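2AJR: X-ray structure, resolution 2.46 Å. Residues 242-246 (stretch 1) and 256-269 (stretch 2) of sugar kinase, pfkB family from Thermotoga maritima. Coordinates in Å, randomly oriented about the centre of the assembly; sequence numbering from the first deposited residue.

Stretch 1 242-246: EVKND
Stretch 2, residues 256-269: LIRSKEEIDTSHLL

How do the strands pair? Leu256 to Ser259 run antiparallel to Asn245 and Asp246, with extended backbones. Leu256 (chi1 t, chi2 p) has its CA-to-CB bond sideways, yet its CD1 reaches 3.5 Å from Asp246 O, and its CA lies 3.5 Å from the same oxygen in a CA-H...O contact. Ile257 (m, t) and Asp246 (chi1 m) form the hydrogen-bonded pair, CA atoms 5.3 Å apart: Asp246 N gives to Ile257 O at 2.9 Å and Ile257 N to Asp246 O at 2.9 Å. Their side chains share one sheet face.

What happens at the next pair? Arg258 and Asn245 are the non-hydrogen-bonded pair, their CA atoms 4.4 Å apart and their side chains on the other face. Asn245 CA also lies 3.1 Å from Ile257 O, a CA-H...O contact. Asn245, with chi1 m, sets OD1 3.0 Å from Arg258 CG, beside the aliphatic stem of Arg258 (m, t, t, chi4 -95°), whose guanidinium lies obliquely to OD1, with Arg258 NH1 3.6 Å from Asn245 OD1.

How does the pairing end? Ser259 N donates to Lys244 O at 3.0 Å, nearly linearly, and the two CB atoms approach to 3.9 Å. The small serine, chi1 t, is buried here; its OG turns back to its own stretch, donating to Glu261 O in a very short 2.5 Å hydrogen bond.

What covers the loop beyond? Lys244 (p, t, t, p; phi/psi -117/31) lays its flexible chain along stretch 2: CD is 3.9 Å from Glu261 O, CE 3.8 Å from Glu262 OE1. Ile263 (p, m) points toward stretch 1, its CD1 3.7 Å from Lys244 CB and 4.2 Å from Val243 CG1. Val243 (t; 74/-52) also brings CG1 4.4 Å from both Thr265 CG2 and Leu268 CD1, a loose apolar patch. Summed over both stretches, 508 Å² is buried.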

# COMPACT_ATOMS: atom_id res chain seq x y z
N GLU A 242 0.17 29.38 -7.96
CA GLU A 242 0.33 29.46 -6.51
C GLU A 242 -0.73 28.68 -5.74
O GLU A 242 -1.28 29.15 -4.76
CB GLU A 242 0.37 30.91 -6.06
CG GLU A 242 1.55 31.68 -6.63
CD GLU A 242 2.90 31.18 -6.10
OE1 GLU A 242 3.80 30.88 -6.91
OE2 GLU A 242 3.06 31.10 -4.86
N VAL A 243 -1.01 27.47 -6.23
CA VAL A 243 -1.84 26.50 -5.51
C VAL A 243 -3.34 26.82 -5.53
O VAL A 243 -4.13 25.97 -5.89
CB VAL A 243 -1.36 26.31 -4.03
CG1 VAL A 243 -2.04 25.09 -3.38
CG2 VAL A 243 0.17 26.20 -3.97
N LYS A 244 -3.73 28.03 -5.14
CA LYS A 244 -5.16 28.37 -4.91
C LYS A 244 -5.71 29.46 -5.84
O LYS A 244 -6.59 30.23 -5.47
CB LYS A 244 -5.36 28.80 -3.45
CG LYS A 244 -4.48 29.91 -2.98
CD LYS A 244 -4.69 30.18 -1.51
CE LYS A 244 -3.61 31.04 -0.93
NZ LYS A 244 -3.68 32.42 -1.40
N ASN A 245 -5.19 29.51 -7.06
CA ASN A 245 -5.68 30.43 -8.07
C ASN A 245 -5.58 29.77 -9.43
O ASN A 245 -4.87 28.77 -9.60
CB ASN A 245 -4.86 31.70 -8.11
CG ASN A 245 -4.52 32.21 -6.74
OD1 ASN A 245 -5.34 32.86 -6.10
ND2 ASN A 245 -3.30 31.90 -6.28
N ASP A 246 -6.31 30.34 -10.38
CA ASP A 246 -6.31 29.83 -11.75
C ASP A 246 -6.46 30.97 -12.75
O ASP A 246 -7.34 31.83 -12.63
CB ASP A 246 -7.43 28.80 -11.95
CG ASP A 246 -7.11 27.45 -11.29
OD1 ASP A 246 -6.21 26.72 -11.79
OD2 ASP A 246 -7.76 27.13 -10.27
N LEU A 256 -8.36 36.00 -13.72
CA LEU A 256 -7.70 35.32 -12.61
C LEU A 256 -8.70 35.09 -11.52
O LEU A 256 -9.30 36.04 -11.02
CB LEU A 256 -6.57 36.16 -12.05
CG LEU A 256 -5.81 35.61 -10.84
CD1 LEU A 256 -5.25 34.21 -11.12
CD2 LEU A 256 -4.68 36.59 -10.44
N ILE A 257 -8.90 33.82 -11.17
CA ILE A 257 -9.80 33.41 -10.10
C ILE A 257 -8.94 33.10 -8.87
O ILE A 257 -7.98 32.30 -8.96
CB ILE A 257 -10.60 32.12 -10.49
CG1 ILE A 257 -11.31 32.31 -11.83
CG2 ILE A 257 -11.59 31.76 -9.43
CD1 ILE A 257 -11.89 31.06 -12.39
N ARG A 258 -9.26 33.72 -7.73
CA ARG A 258 -8.48 33.50 -6.51
C ARG A 258 -9.35 33.04 -5.37
O ARG A 258 -10.44 33.58 -5.16
CB ARG A 258 -7.84 34.78 -6.04
CG ARG A 258 -6.82 35.38 -6.95
CD ARG A 258 -6.21 36.51 -6.21
NE ARG A 258 -5.14 37.17 -6.93
CZ ARG A 258 -3.85 36.91 -6.80
NH1 ARG A 258 -3.44 35.93 -5.99
NH2 ARG A 258 -2.96 37.63 -7.49
N SER A 259 -8.86 32.06 -4.61
CA SER A 259 -9.50 31.71 -3.35
C SER A 259 -9.38 32.89 -2.38
O SER A 259 -8.29 33.41 -2.20
CB SER A 259 -8.83 30.49 -2.73
OG SER A 259 -9.28 30.29 -1.40
N LYS A 260 -10.49 33.32 -1.78
CA LYS A 260 -10.47 34.41 -0.80
C LYS A 260 -9.64 34.07 0.43
O LYS A 260 -9.17 34.96 1.12
CB LYS A 260 -11.89 34.79 -0.34
CG LYS A 260 -12.71 35.65 -1.34
CD LYS A 260 -13.94 36.28 -0.70
CE LYS A 260 -14.92 36.79 -1.77
NZ LYS A 260 -16.16 37.47 -1.21
N GLU A 261 -9.47 32.78 0.72
CA GLU A 261 -8.81 32.36 1.95
C GLU A 261 -7.83 31.22 1.67
O GLU A 261 -7.88 30.61 0.61
CB GLU A 261 -9.88 31.95 2.99
N GLU A 262 -6.91 30.97 2.59
CA GLU A 262 -5.95 29.87 2.41
C GLU A 262 -6.74 28.55 2.48
O GLU A 262 -7.68 28.40 3.27
CB GLU A 262 -4.78 29.95 3.43
CG GLU A 262 -3.79 28.73 3.42
CD GLU A 262 -2.88 28.62 2.16
OE1 GLU A 262 -1.94 29.42 2.02
OE2 GLU A 262 -3.09 27.71 1.31
N ILE A 263 -6.40 27.64 1.59
CA ILE A 263 -7.00 26.33 1.56
C ILE A 263 -6.08 25.36 2.31
O ILE A 263 -4.91 25.66 2.56
CB ILE A 263 -7.30 25.82 0.11
CG1 ILE A 263 -6.04 25.34 -0.63
CG2 ILE A 263 -8.00 26.89 -0.71
CD1 ILE A 263 -4.98 26.36 -0.74
N ASP A 264 -6.63 24.22 2.68
CA ASP A 264 -5.89 23.22 3.44
C ASP A 264 -5.17 22.31 2.44
O ASP A 264 -5.78 21.47 1.78
CB ASP A 264 -6.88 22.43 4.31
CG ASP A 264 -6.20 21.59 5.37
OD1 ASP A 264 -5.12 21.02 5.06
OD2 ASP A 264 -6.76 21.48 6.49
N THR A 265 -3.86 22.48 2.34
CA THR A 265 -3.10 21.76 1.32
C THR A 265 -3.10 20.24 1.56
O THR A 265 -2.80 19.47 0.64
CB THR A 265 -1.67 22.29 1.21
OG1 THR A 265 -1.02 22.19 2.48
CG2 THR A 265 -1.69 23.75 0.75
N SER A 266 -3.45 19.81 2.76
CA SER A 266 -3.59 18.39 3.05
C SER A 266 -4.93 17.81 2.57
O SER A 266 -5.08 16.58 2.47
CB SER A 266 -3.38 18.11 4.55
OG SER A 266 -4.47 18.57 5.34
N HIS A 267 -5.90 18.67 2.28
CA HIS A 267 -7.22 18.22 1.85
C HIS A 267 -7.36 18.20 0.33
O HIS A 267 -8.46 18.11 -0.19
CB HIS A 267 -8.31 19.15 2.43
CG HIS A 267 -8.47 19.07 3.92
ND1 HIS A 267 -9.48 19.73 4.58
CD2 HIS A 267 -7.76 18.40 4.86
CE1 HIS A 267 -9.37 19.49 5.88
NE2 HIS A 267 -8.35 18.68 6.08
N LEU A 268 -6.24 18.26 -0.39
CA LEU A 268 -6.24 18.50 -1.83
C LEU A 268 -6.41 17.28 -2.71
O LEU A 268 -6.55 17.43 -3.94
CB LEU A 268 -4.92 19.16 -2.24
CG LEU A 268 -4.80 20.68 -2.20
CD1 LEU A 268 -3.38 21.05 -2.47
CD2 LEU A 268 -5.74 21.32 -3.22
N LEU A 269 -6.33 16.07 -2.17
CA LEU A 269 -6.37 14.92 -3.05
C LEU A 269 -7.65 14.92 -3.87
O LEU A 269 -8.75 14.88 -3.31
CB LEU A 269 -6.26 13.61 -2.29
CG LEU A 269 -6.26 12.38 -3.20
CD1 LEU A 269 -4.97 12.32 -4.04
CD2 LEU A 269 -6.44 11.13 -2.37